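Local coordinates for leucine aminopeptidase 2, chloroplastic (Streptomyces sp. BC16019, PDB 5LHJ), which is an M17-family metallopeptidase of bottromycin maturation that probably removes unsubstituted N-terminal amino acids from peptides with the help of manganese ions, at residues 459-471 / 479-491. Residues are numbered along the deposited sequence; the frame is centred on the assembly and turned at random.
Sequences AHLDIAAPAYNDE and YGGTGFAVRTLIE
Tyr-468 and Asn-469 pair antiparallel with Gly-481 and Gly-480 in a short beta hairpin of the M17 catalytic domain. In the hydrogen-bonded pair, Asn-469 and Gly-480, each N donates to the other's O over 2.8 Å. The Tyr-468 ring leans diagonally over Gly-480, the neighbour of its non-hydrogen-bonded partner Gly-481; Gly-480 CA sits 3.8 Å from the ring centroid in a CH-pi contact. Chi1 of 179° extends Tyr-479 away from its backbone N, and chi2 near -87° turns one ring face to Asn-469 O. Its edge meets Glu-471 O; Tyr-479 also packs on Ala-427 of a neighbouring subunit. The Asn-469 amide ties down the loop: OD1 accepts from Glu-471 N in an Asx turn, and ND2 donates to Gly-472 O and Pro-478 O. The Phe-484 ring carries Pro-466 CB over its centre, 3.6 Å away, while Ile-463 CG2 meets its edge. Helix 486-498 follows, where Leu-489 approaches Leu-461. The manganese site, empty in this chain, is near: the Ala-467 side chain lies about 8 Å from that of Asp-284. Thr-482 OG1 donates in plane to a lone pair of Pro-466 O (2.7 Å) and accepts from Phe-484 N in an ST turn.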
loop_
_atom_site.group_PDB
_atom_site.type_symbol
_atom_site.label_atom_id
_atom_site.label_comp_id
_atom_site.label_asym_id
_atom_site.label_seq_id
_atom_site.Cartn_x
_atom_site.Cartn_y
_atom_site.Cartn_z
ATOM N N ALA A 459 29.935 7.515 23.001
ATOM C CA ALA A 459 28.493 7.694 23.045
ATOM C C ALA A 459 27.973 8.049 21.656
ATOM O O ALA A 459 28.663 8.695 20.862
ATOM C CB ALA A 459 28.101 8.779 24.049
ATOM N N HIS A 460 26.736 7.633 21.392
ATOM C CA HIS A 460 26.060 7.848 20.112
ATOM C C HIS A 460 24.714 8.519 20.388
ATOM O O HIS A 460 23.919 8.023 21.205
ATOM C CB HIS A 460 25.901 6.493 19.415
ATOM C CG HIS A 460 24.833 6.440 18.362
ATOM N ND1 HIS A 460 24.823 7.265 17.257
ATOM C CD2 HIS A 460 23.758 5.628 18.234
ATOM C CE1 HIS A 460 23.773 6.984 16.508
ATOM N NE2 HIS A 460 23.119 5.980 17.069
ATOM N N LEU A 461 24.477 9.650 19.719
ATOM C CA LEU A 461 23.217 10.387 19.837
ATOM C C LEU A 461 22.451 10.282 18.522
ATOM O O LEU A 461 22.917 10.783 17.507
ATOM C CB LEU A 461 23.482 11.861 20.145
ATOM C CG LEU A 461 24.314 12.230 21.367
ATOM C CD1 LEU A 461 24.265 13.739 21.632
ATOM C CD2 LEU A 461 23.833 11.499 22.579
ATOM N N ASP A 462 21.297 9.616 18.540
ATOM C CA ASP A 462 20.456 9.475 17.349
ATOM C C ASP A 462 19.347 10.522 17.464
ATOM O O ASP A 462 18.469 10.400 18.316
ATOM C CB ASP A 462 19.902 8.054 17.246
ATOM C CG ASP A 462 19.183 7.767 15.913
ATOM O OD1 ASP A 462 18.855 8.696 15.127
ATOM O OD2 ASP A 462 18.933 6.565 15.655
ATOM N N ILE A 463 19.423 11.562 16.631
ATOM C CA ILE A 463 18.567 12.744 16.786
ATOM C C ILE A 463 17.635 12.965 15.585
ATOM O O ILE A 463 17.186 14.081 15.350
ATOM C CB ILE A 463 19.411 14.006 17.068
ATOM C CG1 ILE A 463 20.355 14.341 15.902
ATOM C CG2 ILE A 463 20.208 13.820 18.363
ATOM C CD1 ILE A 463 20.916 15.750 15.939
ATOM N N ALA A 464 17.305 11.889 14.866
ATOM C CA ALA A 464 16.510 11.972 13.631
ATOM C C ALA A 464 15.214 12.784 13.768
ATOM O O ALA A 464 14.971 13.731 13.011
ATOM C CB ALA A 464 16.198 10.563 13.120
ATOM N N ALA A 465 14.417 12.466 14.767
ATOM C CA ALA A 465 13.138 13.156 14.926
ATOM C C ALA A 465 13.245 14.593 15.471
ATOM O O ALA A 465 12.642 15.476 14.900
ATOM C CB ALA A 465 12.192 12.330 15.776
ATOM N N PRO A 466 13.998 14.836 16.559
ATOM C CA PRO A 466 13.920 16.209 17.099
ATOM C C PRO A 466 14.744 17.260 16.330
ATOM O O PRO A 466 14.570 18.453 16.593
ATOM C CB PRO A 466 14.409 16.058 18.544
ATOM C CG PRO A 466 15.173 14.792 18.568
ATOM C CD PRO A 466 14.598 13.908 17.529
ATOM N N ALA A 467 15.593 16.834 15.391
ATOM C CA ALA A 467 16.379 17.764 14.552
ATOM C C ALA A 467 15.553 18.630 13.603
ATOM O O ALA A 467 16.024 19.667 13.133
ATOM C CB ALA A 467 17.418 16.994 13.753
ATOM N N TYR A 468 14.333 18.201 13.300
ATOM C CA TYR A 468 13.468 18.934 12.397
ATOM C C TYR A 468 12.038 18.846 12.914
ATOM O O TYR A 468 11.518 17.743 13.121
ATOM C CB TYR A 468 13.590 18.348 10.996
ATOM C CG TYR A 468 12.927 19.187 9.932
ATOM C CD1 TYR A 468 11.575 19.019 9.637
ATOM C CD2 TYR A 468 13.645 20.134 9.212
ATOM C CE1 TYR A 468 10.954 19.789 8.674
ATOM C CE2 TYR A 468 13.033 20.910 8.242
ATOM C CZ TYR A 468 11.694 20.728 7.968
ATOM O OH TYR A 468 11.058 21.476 7.004
ATOM N N ASN A 469 11.436 20.000 13.149
ATOM C CA ASN A 469 10.084 20.096 13.672
ATOM C C ASN A 469 9.107 20.266 12.508
ATOM O O ASN A 469 9.009 21.342 11.943
ATOM C CB ASN A 469 10.006 21.262 14.644
ATOM C CG ASN A 469 8.601 21.526 15.181
ATOM O OD1 ASN A 469 7.715 20.669 15.138
ATOM N ND2 ASN A 469 8.401 22.717 15.702
ATOM N N ASP A 470 8.386 19.196 12.163
ATOM C CA ASP A 470 7.402 19.280 11.068
ATOM C C ASP A 470 5.971 19.454 11.602
ATOM O O ASP A 470 5.004 19.364 10.852
ATOM C CB ASP A 470 7.557 18.106 10.080
ATOM C CG ASP A 470 7.316 16.749 10.715
ATOM O OD1 ASP A 470 6.732 16.680 11.818
ATOM O OD2 ASP A 470 7.709 15.740 10.093
ATOM N N GLU A 471 5.869 19.728 12.900
ATOM C CA GLU A 471 4.634 20.079 13.582
ATOM C C GLU A 471 4.806 21.569 13.891
ATOM O O GLU A 471 5.815 22.159 13.525
ATOM C CB GLU A 471 4.480 19.185 14.833
ATOM C CG GLU A 471 4.482 17.683 14.501
ATOM C CD GLU A 471 4.831 16.748 15.672
ATOM O OE1 GLU A 471 5.949 16.812 16.216
ATOM O OE2 GLU A 471 3.996 15.901 16.021
ATOM N N TYR A 479 9.170 25.972 13.686
ATOM C CA TYR A 479 8.963 24.984 12.633
ATOM C C TYR A 479 10.292 24.842 11.901
ATOM O O TYR A 479 10.987 25.837 11.694
ATOM C CB TYR A 479 7.881 25.446 11.648
ATOM C CG TYR A 479 7.663 24.457 10.525
ATOM C CD1 TYR A 479 8.430 24.500 9.370
ATOM C CD2 TYR A 479 6.713 23.452 10.640
ATOM C CE1 TYR A 479 8.250 23.571 8.354
ATOM C CE2 TYR A 479 6.523 22.520 9.635
ATOM C CZ TYR A 479 7.290 22.586 8.495
ATOM O OH TYR A 479 7.099 21.666 7.491
ATOM N N GLY A 480 10.626 23.624 11.502
ATOM C CA GLY A 480 11.778 23.350 10.626
ATOM C C GLY A 480 13.030 22.959 11.399
ATOM O O GLY A 480 12.957 22.268 12.417
ATOM N N GLY A 481 14.201 23.361 10.914
ATOM C CA GLY A 481 15.446 23.021 11.589
ATOM C C GLY A 481 15.475 23.576 13.008
ATOM O O GLY A 481 15.180 24.755 13.226
ATOM N N THR A 482 15.814 22.732 13.983
ATOM C CA THR A 482 15.735 23.104 15.389
ATOM C C THR A 482 17.090 23.392 16.048
ATOM O O THR A 482 17.144 24.087 17.069
ATOM C CB THR A 482 15.086 21.984 16.213
ATOM O OG1 THR A 482 15.886 20.807 16.115
ATOM C CG2 THR A 482 13.687 21.692 15.731
ATOM N N GLY A 483 18.181 22.888 15.469
ATOM C CA GLY A 483 19.486 22.936 16.117
ATOM C C GLY A 483 19.590 22.031 17.339
ATOM O O GLY A 483 20.431 22.242 18.212
ATOM N N PHE A 484 18.728 21.014 17.397
ATOM C CA PHE A 484 18.718 20.055 18.496
ATOM C C PHE A 484 20.100 19.431 18.690
ATOM O O PHE A 484 20.782 19.114 17.713
ATOM C CB PHE A 484 17.697 18.948 18.235
ATOM C CG PHE A 484 17.473 18.034 19.410
ATOM C CD1 PHE A 484 16.574 18.378 20.402
ATOM C CD2 PHE A 484 18.144 16.822 19.508
ATOM C CE1 PHE A 484 16.342 17.529 21.475
ATOM C CE2 PHE A 484 17.930 15.975 20.588
ATOM C CZ PHE A 484 17.020 16.341 21.570
ATOM N N ALA A 485 20.483 19.320 19.964
ATOM C CA ALA A 485 21.726 18.723 20.474
ATOM C C ALA A 485 22.914 19.681 20.588
ATOM O O ALA A 485 23.894 19.357 21.257
ATOM C CB ALA A 485 22.123 17.455 19.719
ATOM N N VAL A 486 22.830 20.871 19.978
ATOM C CA VAL A 486 23.902 21.863 20.128
ATOM C C VAL A 486 24.131 22.189 21.606
ATOM O O VAL A 486 25.255 22.098 22.108
ATOM C CB VAL A 486 23.630 23.162 19.330
ATOM C CG1 VAL A 486 24.663 24.234 19.662
ATOM C CG2 VAL A 486 23.652 22.881 17.828
ATOM N N ARG A 487 23.064 22.528 22.303
ATOM C CA ARG A 487 23.203 22.930 23.690
ATOM C C ARG A 487 23.531 21.756 24.626
ATOM O O ARG A 487 24.303 21.928 25.576
ATOM C CB ARG A 487 21.990 23.737 24.135
ATOM C CG ARG A 487 22.079 25.151 23.570
ATOM C CD ARG A 487 20.848 25.975 23.856
ATOM N NE ARG A 487 19.792 25.450 23.013
ATOM C CZ ARG A 487 18.601 25.018 23.398
ATOM N NH1 ARG A 487 18.174 25.119 24.653
ATOM N NH2 ARG A 487 17.792 24.535 22.467
ATOM N N THR A 488 23.012 20.565 24.335
ATOM C CA THR A 488 23.450 19.355 25.048
ATOM C C THR A 488 24.959 19.110 24.882
ATOM O O THR A 488 25.654 18.832 25.857
ATOM C CB THR A 488 22.642 18.107 24.631
ATOM O OG1 THR A 488 21.272 18.294 24.997
ATOM C CG2 THR A 488 23.167 16.849 25.310
ATOM N N LEU A 489 25.462 19.228 23.659
ATOM C CA LEU A 489 26.890 19.049 23.402
ATOM C C LEU A 489 27.723 20.067 24.178
ATOM O O LEU A 489 28.714 19.706 24.805
ATOM C CB LEU A 489 27.224 19.152 21.917
ATOM C CG LEU A 489 26.833 17.981 21.010
ATOM C CD1 LEU A 489 27.165 18.380 19.584
ATOM C CD2 LEU A 489 27.510 16.670 21.386
ATOM N N ILE A 490 27.315 21.331 24.136
ATOM C CA ILE A 490 28.041 22.373 24.866
ATOM C C ILE A 490 28.058 22.081 26.369
ATOM O O ILE A 490 29.115 22.150 26.995
ATOM C CB ILE A 490 27.474 23.783 24.591
ATOM C CG1 ILE A 490 27.723 24.178 23.129
ATOM C CG2 ILE A 490 28.109 24.819 25.525
ATOM C CD1 ILE A 490 26.980 25.424 22.695
ATOM N N GLU A 491 26.912 21.738 26.948
ATOM C CA GLU A 491 26.875 21.399 28.375
ATOM C C GLU A 491 27.686 20.133 28.729
ATOM O O GLU A 491 28.315 20.070 29.797
ATOM C CB GLU A 491 25.435 21.295 28.870
ATOM C CG GLU A 491 24.766 22.644 29.038
ATOM C CD GLU A 491 25.308 23.469 30.212
ATOM O OE1 GLU A 491 25.962 22.920 31.121
ATOM O OE2 GLU A 491 25.069 24.696 30.226
HETATM O O HOH W 1 18.531 20.789 13.624
HETATM O O HOH W 2 4.500 19.888 8.056
#